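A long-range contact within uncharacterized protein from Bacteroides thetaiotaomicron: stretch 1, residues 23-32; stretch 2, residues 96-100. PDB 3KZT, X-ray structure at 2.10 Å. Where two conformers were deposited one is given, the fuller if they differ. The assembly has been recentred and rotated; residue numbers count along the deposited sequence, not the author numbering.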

ATOM      1  N   ILE A  23       2.245  22.734  -6.044  1.00 16.43           N
ATOM      2  CA  ILE A  23       0.826  22.451  -5.747  0.50 16.46           C
ATOM      3  C   ILE A  23       0.348  21.164  -6.437  1.00 16.55           C
ATOM      4  O   ILE A  23      -0.356  20.353  -5.822  1.00 16.50           O
ATOM      5  CB  ILE A  23      -0.086  23.664  -6.120  0.50 16.44           C
ATOM      6  CG1 ILE A  23       0.161  24.831  -5.144  0.50 16.67           C
ATOM      7  CG2 ILE A  23      -1.562  23.288  -6.072  0.50 16.20           C
ATOM      8  CD1 ILE A  23      -0.254  24.540  -3.720  0.50 16.86           C
ATOM      9  N   GLU A  24       0.742  20.984  -7.705  1.00 16.64           N
ATOM     10  CA  GLU A  24       0.420  19.751  -8.463  1.00 16.55           C
ATOM     11  C   GLU A  24       1.028  18.504  -7.824  1.00 16.50           C
ATOM     12  O   GLU A  24       0.342  17.471  -7.733  1.00 16.23           O
ATOM     13  CB  GLU A  24       0.867  19.862  -9.916  1.00 16.72           C
ATOM     14  CG  GLU A  24      -0.040  20.768 -10.750  1.00 17.51           C
ATOM     15  CD  GLU A  24       0.582  21.218 -12.056  1.00 18.62           C
ATOM     16  OE1 GLU A  24       1.552  20.585 -12.528  1.00 20.53           O
ATOM     17  OE2 GLU A  24       0.095  22.210 -12.616  1.00 18.50           O
ATOM     18  N   GLN A  25       2.294  18.603  -7.370  1.00 16.35           N
ATOM     19  CA  GLN A  25       2.956  17.486  -6.667  1.00 16.54           C
ATOM     20  C   GLN A  25       2.323  17.172  -5.326  1.00 16.11           C
ATOM     21  O   GLN A  25       2.272  15.999  -4.946  1.00 15.82           O
ATOM     22  CB  GLN A  25       4.470  17.714  -6.492  1.00 16.86           C
ATOM     23  CG  GLN A  25       5.293  17.673  -7.786  1.00 18.57           C
ATOM     24  CD  GLN A  25       5.258  16.322  -8.520  1.00 21.16           C
ATOM     25  OE1 GLN A  25       4.904  15.282  -7.952  1.00 23.07           O
ATOM     26  NE2 GLN A  25       5.619  16.349  -9.792  1.00 22.49           N
ATOM     27  N   GLU A  26       1.855  18.211  -4.607  1.00 15.76           N
ATOM     28  CA  GLU A  26       1.097  18.024  -3.358  1.00 15.51           C
ATOM     29  C   GLU A  26      -0.216  17.278  -3.623  1.00 15.42           C
ATOM     30  O   GLU A  26      -0.552  16.369  -2.883  1.00 15.36           O
ATOM     31  CB  GLU A  26       0.791  19.375  -2.666  1.00 15.51           C
ATOM     32  CG  GLU A  26       2.025  20.083  -2.107  1.00 15.08           C
ATOM     33  CD  GLU A  26       1.748  21.472  -1.535  1.00 14.59           C
ATOM     34  OE1 GLU A  26       0.566  21.887  -1.399  1.00 13.53           O
ATOM     35  OE2 GLU A  26       2.728  22.152  -1.215  1.00 15.05           O
ATOM     36  N   ALA A  27      -0.934  17.680  -4.686  1.00 15.06           N
ATOM     37  CA  ALA A  27      -2.199  17.034  -5.097  1.00 15.04           C
ATOM     38  C   ALA A  27      -1.952  15.585  -5.505  1.00 14.71           C
ATOM     39  O   ALA A  27      -2.669  14.697  -5.076  1.00 14.66           O
ATOM     40  CB  ALA A  27      -2.859  17.809  -6.257  1.00 14.86           C
ATOM     41  N   ILE A  28      -0.921  15.372  -6.331  1.00 14.50           N
ATOM     42  CA  ILE A  28      -0.484  14.022  -6.732  1.00 14.11           C
ATOM     43  C   ILE A  28      -0.198  13.125  -5.485  1.00 13.84           C
ATOM     44  O   ILE A  28      -0.711  12.018  -5.409  1.00 14.29           O
ATOM     45  CB  ILE A  28       0.731  14.095  -7.746  1.00 14.02           C
ATOM     46  CG1 ILE A  28       0.211  14.535  -9.125  1.00 13.94           C
ATOM     47  CG2 ILE A  28       1.439  12.746  -7.876  1.00 13.07           C
ATOM     48  CD1 ILE A  28       1.275  14.898 -10.109  1.00 14.26           C
ATOM     49  N   GLY A  29       0.552  13.661  -4.506  1.00 13.63           N
ATOM     50  CA  GLY A  29       0.857  12.973  -3.230  1.00 12.93           C
ATOM     51  C   GLY A  29      -0.383  12.495  -2.469  1.00 12.55           C
ATOM     52  O   GLY A  29      -0.411  11.377  -1.977  1.00 13.01           O
HETATM   53  N   MSE A  30      -1.392  13.343  -2.383  1.00 11.79           N
HETATM   54  CA  MSE A  30      -2.685  12.969  -1.747  1.00 11.66           C
HETATM   55  C   MSE A  30      -3.406  11.849  -2.521  1.00 11.79           C
HETATM   56  O   MSE A  30      -3.904  10.908  -1.912  1.00 11.97           O
HETATM   57  CB  MSE A  30      -3.610  14.185  -1.641  1.00 10.94           C
HETATM   58  CG  MSE A  30      -5.023  13.864  -1.063  1.00  9.55           C
HETATM   59 SE   MSE A  30      -6.331  13.207  -2.360  0.75  3.16          SE
HETATM   60  CE  MSE A  30      -6.394  14.815  -3.487  1.00  7.06           C
ATOM     61  N   ILE A  31      -3.477  11.997  -3.851  1.00 12.10           N
ATOM     62  CA  ILE A  31      -4.111  11.004  -4.744  1.00 12.30           C
ATOM     63  C   ILE A  31      -3.411   9.636  -4.606  1.00 12.52           C
ATOM     64  O   ILE A  31      -4.076   8.624  -4.450  1.00 12.24           O
ATOM     65  CB  ILE A  31      -4.128  11.478  -6.236  1.00 12.34           C
ATOM     66  CG1 ILE A  31      -5.029  12.732  -6.404  1.00 12.45           C
ATOM     67  CG2 ILE A  31      -4.704  10.361  -7.164  1.00 12.79           C
ATOM     68  CD1 ILE A  31      -4.831  13.485  -7.744  1.00 12.68           C
ATOM     69  N   GLU A  32      -2.071   9.644  -4.645  1.00 13.16           N
ATOM     70  CA  GLU A  32      -1.252   8.430  -4.385  1.00 13.59           C
ATOM     71  C   GLU A  32      -1.560   7.771  -3.039  1.00 13.84           C
ATOM     72  O   GLU A  32      -1.680   6.546  -2.974  1.00 14.02           O
ATOM     73  CB  GLU A  32       0.227   8.769  -4.413  1.00 13.62           C
ATOM     74  CG  GLU A  32       0.767   9.017  -5.825  1.00 14.92           C
ATOM     75  CD  GLU A  32       2.191   9.549  -5.844  1.00 15.88           C
ATOM     76  OE1 GLU A  32       2.728   9.898  -4.773  1.00 15.83           O
ATOM     77  OE2 GLU A  32       2.778   9.611  -6.951  1.00 17.92           O
ATOM     78  N   SER A  96       0.612   5.223 -11.052  1.00 17.70           N
ATOM     79  CA  SER A  96       1.285   6.416 -11.562  1.00 17.63           C
ATOM     80  C   SER A  96       0.211   7.489 -11.695  1.00 17.68           C
ATOM     81  O   SER A  96      -0.782   7.264 -12.372  1.00 17.19           O
ATOM     82  CB  SER A  96       1.895   6.107 -12.928  1.00 17.74           C
ATOM     83  OG  SER A  96       2.536   7.226 -13.484  1.00 18.29           O
ATOM     84  N   VAL A  97       0.398   8.624 -11.010  1.00 17.92           N
ATOM     85  CA  VAL A  97      -0.528   9.757 -11.073  1.00 18.02           C
ATOM     86  C   VAL A  97       0.178  10.929 -11.742  1.00 18.35           C
ATOM     87  O   VAL A  97       1.375  11.127 -11.528  1.00 18.51           O
ATOM     88  CB  VAL A  97      -1.020  10.185  -9.684  1.00 18.04           C
ATOM     89  CG1 VAL A  97      -2.139  11.249  -9.823  1.00 17.40           C
ATOM     90  CG2 VAL A  97      -1.535   8.975  -8.906  1.00 18.01           C
ATOM     91  N   LYS A  98      -0.558  11.684 -12.569  1.00 18.49           N
ATOM     92  CA  LYS A  98      -0.015  12.874 -13.217  1.00 18.85           C
ATOM     93  C   LYS A  98      -1.090  13.913 -13.454  1.00 18.87           C
ATOM     94  O   LYS A  98      -2.285  13.585 -13.526  1.00 19.31           O
ATOM     95  CB  LYS A  98       0.702  12.518 -14.535  1.00 19.10           C
ATOM     96  CG  LYS A  98      -0.191  12.264 -15.781  1.00 20.13           C
ATOM     97  CD  LYS A  98       0.680  11.944 -16.990  1.00 21.77           C
ATOM     98  CE  LYS A  98      -0.095  12.027 -18.290  1.00 22.35           C
ATOM     99  NZ  LYS A  98       0.791  11.715 -19.445  1.00 23.67           N
ATOM    100  N   HIS A  99      -0.651  15.159 -13.604  1.00 18.65           N
ATOM    101  CA  HIS A  99      -1.541  16.284 -13.856  1.00 18.39           C
ATOM    102  C   HIS A  99      -1.992  16.297 -15.318  1.00 18.56           C
ATOM    103  O   HIS A  99      -1.185  16.027 -16.212  1.00 18.18           O
ATOM    104  CB  HIS A  99      -0.827  17.586 -13.520  1.00 18.19           C
ATOM    105  CG  HIS A  99      -1.659  18.803 -13.725  1.00 17.16           C
ATOM    106  ND1 HIS A  99      -1.330  19.776 -14.637  1.00 15.60           N
ATOM    107  CD2 HIS A  99      -2.815  19.202 -13.148  1.00 16.28           C
ATOM    108  CE1 HIS A  99      -2.239  20.732 -14.604  1.00 15.65           C
ATOM    109  NE2 HIS A  99      -3.149  20.410 -13.707  1.00 15.66           N
ATOM    110  N   LEU A 100      -3.278  16.607 -15.539  1.00 18.62           N
ATOM    111  CA  LEU A 100      -3.845  16.752 -16.879  1.00 19.02           C
ATOM    112  C   LEU A 100      -3.920  18.253 -17.201  1.00 19.24           C
ATOM    113  O   LEU A 100      -3.074  18.771 -17.931  1.00 19.68           O
ATOM    114  CB  LEU A 100      -5.231  16.051 -16.981  1.00 19.06           C
ATOM    115  CG  LEU A 100      -5.278  14.521 -16.915  1.00 18.89           C
ATOM    116  CD1 LEU A 100      -6.743  14.054 -16.929  1.00 19.05           C
ATOM    117  CD2 LEU A 100      -4.500  13.884 -18.067  1.00 18.42           C
TER
HETATM  118  O   HOH W   1       2.747   8.832  -9.492  1.00 22.46           O

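When a helix packs on a strand, the residues that meet are set by two periodicities: the helix brings a side chain back to the same side every three or four residues, while the strand alternates its side chains from one face to the other. The contact between helix 23-32 and strand 96-100 is a compact example. The two segments run at 141° to one another, closer to antiparallel than to parallel, and their axes approach to 8.3 Å. The register is consistent with this direction: E24 lies nearest H99 and I28 nearest V97, so that one turn along the helix corresponds to two residues back along the strand. V97 and H99 point toward the helix, whereas S96 and K98 point away.

V97 has the largest covered surface, and three helix residues share it. I28 meets the base of its side chain, with I28 CG2 4.0 Å from V97 CB. Both methyl groups of V97 pack on I31, with V97 CG1 at 3.8 Å and V97 CG2 at 3.9 Å from I31 CG2, and V97 CG2 also lies 3.8 Å from E32 CG. The last contact shows how a glutamate can serve an apolar neighbour with a methylene carbon while its carboxylate remains free for polar work. Here water 1 accepts from V97 N at 2.8 Å and donates to E32 OE2 at 2.7 Å, linking the backbone of the strand to the helix although no direct hydrogen bond joins the two stretches.

H99 makes the second large contribution, and its partner is E24. The pair might be taken for a salt bridge by proximity, but the geometry describes a different arrangement. E24 lies over one face of the imidazole: E24 CG sits 4.0 Å from the ring centroid and 14° off the ring normal, a CH-pi contact, and E24 OE2 comes within 3.4 Å of H99 CE1. Although E24 OE2 is also 3.5 Å from H99 ND1, the angle is poor and no hydrogen bond forms, as expected for a carboxylate oxygen above the ring rather than in its plane.

I28 joins these two centres. Its side chain, with chi1 m and chi2 t, carries CD1 along the strand backbone, where I28 CD1 lies 3.9 Å from K98 CA and 4.0 Å from H99 N. K98 is thus touched through its main chain while its side chain points away. The contact as a whole buries 323 Å², with apolar packing around V97 and a glutamate lying over one face of the H99 imidazole.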